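Local coordinates for DUF192 domain-containing protein (Novosphingobium aromaticivorans, PDB 3M7A) that is of unknown function, a DUF192 (COG1430) family protein that is probably exported from the cytoplasm, at residues Asn79-Leu84 and Val103-Thr108. Numbering follows the deposited sequence.
Sequences NTVIPL and VPYDET
Thr80 O meets both the backbone N-H and the ring of Tyr105, so that the type II beta turn Val103 to Asp106, with Pro104 and Tyr105 at its corners, docks through one shared carbonyl on the loop leading into strand 84-89. The tight part gathers round this carbonyl. Thr80 O accepts a weak, bent hydrogen bond from Tyr105 N (3.0 Å, 129°). With CG anti to its own carbonyl carbon (chi1 -46°), the tyrosine also lays the centre of its ring over Thr80 O, which is 3.8 Å from the ring plane. Beside it, Pro104 brings CB and CG against the opposing backbone, Pro104 CG lying 3.5 Å from Val81 O and 4.0 Å from Pro83 CD. An alanine in place of Pro104 would probably leave a gap beside Val81 O and Pro83 and free the backbone at this corner to turn, since the proline ring restrains phi. The solvent side is looser, formed by exposed Tyr105 and partly exposed Val81. Past the turn, Asp106 OD1 accepts from Thr108 N in an Asx turn, and Glu107 reaches back to Arg78 in a salt bridge. At the far end of the tyrosine, both Val81 methyls meet the hydroxyl, CG2 resting 3.5 Å from Tyr105 OH.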
# COMPACT_ATOMS: atom_id res chain seq x y z
N ASN A 79 -15.28 7.70 2.78
CA ASN A 79 -14.48 8.89 3.09
C ASN A 79 -13.16 9.02 2.35
O ASN A 79 -12.39 9.89 2.69
CB ASN A 79 -14.23 9.03 4.60
CG ASN A 79 -15.50 9.24 5.39
OD1 ASN A 79 -16.41 9.94 4.94
ND2 ASN A 79 -15.55 8.68 6.59
N THR A 80 -12.92 8.18 1.35
CA THR A 80 -11.69 8.23 0.58
C THR A 80 -11.99 8.96 -0.72
O THR A 80 -12.84 8.55 -1.51
CB THR A 80 -11.09 6.83 0.39
OG1 THR A 80 -10.94 6.23 1.69
CG2 THR A 80 -9.75 6.88 -0.34
N VAL A 81 -11.24 10.04 -0.89
CA VAL A 81 -11.46 11.05 -1.93
C VAL A 81 -10.70 10.76 -3.23
O VAL A 81 -11.12 11.19 -4.32
CB VAL A 81 -11.00 12.43 -1.38
CG1 VAL A 81 -11.17 13.54 -2.40
CG2 VAL A 81 -11.71 12.74 -0.06
N ILE A 82 -9.57 10.08 -3.09
CA ILE A 82 -8.70 9.80 -4.22
C ILE A 82 -8.78 8.32 -4.58
O ILE A 82 -8.95 7.47 -3.69
CB ILE A 82 -7.24 10.22 -3.95
CG1 ILE A 82 -6.63 9.48 -2.76
CG2 ILE A 82 -7.16 11.74 -3.72
CD1 ILE A 82 -5.12 9.69 -2.59
N PRO A 83 -8.72 7.99 -5.88
CA PRO A 83 -8.75 6.59 -6.27
C PRO A 83 -7.44 5.91 -5.86
O PRO A 83 -6.38 6.55 -5.83
CB PRO A 83 -8.93 6.64 -7.79
CG PRO A 83 -8.38 7.91 -8.20
CD PRO A 83 -8.64 8.88 -7.06
N LEU A 84 -7.53 4.63 -5.54
CA LEU A 84 -6.37 3.88 -5.03
C LEU A 84 -6.31 2.51 -5.66
O LEU A 84 -7.33 1.92 -6.00
CB LEU A 84 -6.48 3.69 -3.51
CG LEU A 84 -6.41 4.96 -2.68
CD1 LEU A 84 -6.77 4.65 -1.20
CD2 LEU A 84 -5.06 5.64 -2.80
N VAL A 103 -12.70 2.89 -6.03
CA VAL A 103 -13.42 4.10 -6.42
C VAL A 103 -13.72 4.99 -5.20
O VAL A 103 -14.23 4.50 -4.18
CB VAL A 103 -14.76 3.67 -7.10
CG1 VAL A 103 -15.67 4.87 -7.42
CG2 VAL A 103 -14.50 2.86 -8.34
N PRO A 104 -13.41 6.31 -5.28
CA PRO A 104 -13.74 7.20 -4.19
C PRO A 104 -15.15 7.03 -3.66
O PRO A 104 -16.09 6.92 -4.43
CB PRO A 104 -13.52 8.59 -4.80
CG PRO A 104 -12.44 8.36 -5.81
CD PRO A 104 -12.76 7.02 -6.39
N TYR A 105 -15.27 6.95 -2.34
CA TYR A 105 -16.54 6.90 -1.63
C TYR A 105 -17.29 5.56 -1.76
O TYR A 105 -18.31 5.37 -1.09
CB TYR A 105 -17.47 8.07 -1.99
CG TYR A 105 -16.76 9.39 -1.99
CD1 TYR A 105 -16.35 9.96 -0.79
CD2 TYR A 105 -16.42 10.03 -3.18
CE1 TYR A 105 -15.66 11.13 -0.76
CE2 TYR A 105 -15.74 11.25 -3.16
CZ TYR A 105 -15.35 11.78 -1.94
OH TYR A 105 -14.69 13.00 -1.88
N ASP A 106 -16.77 4.62 -2.55
CA ASP A 106 -17.45 3.37 -2.79
C ASP A 106 -17.36 2.46 -1.56
O ASP A 106 -16.27 2.11 -1.10
CB ASP A 106 -16.81 2.71 -4.03
CG ASP A 106 -17.50 1.45 -4.50
OD1 ASP A 106 -18.55 1.06 -3.94
OD2 ASP A 106 -16.96 0.85 -5.46
N GLU A 107 -18.53 2.04 -1.07
CA GLU A 107 -18.60 1.18 0.11
C GLU A 107 -18.54 -0.32 -0.21
O GLU A 107 -18.52 -1.13 0.71
CB GLU A 107 -19.82 1.54 0.94
CG GLU A 107 -19.67 2.98 1.43
CD GLU A 107 -20.79 3.48 2.28
OE1 GLU A 107 -21.62 2.68 2.72
OE2 GLU A 107 -20.79 4.70 2.55
N THR A 108 -18.42 -0.68 -1.49
CA THR A 108 -18.28 -2.06 -1.90
C THR A 108 -17.05 -2.69 -1.23
O THR A 108 -15.98 -2.09 -1.23
CB THR A 108 -18.09 -2.16 -3.42
OG1 THR A 108 -19.16 -1.47 -4.08
CG2 THR A 108 -18.03 -3.62 -3.88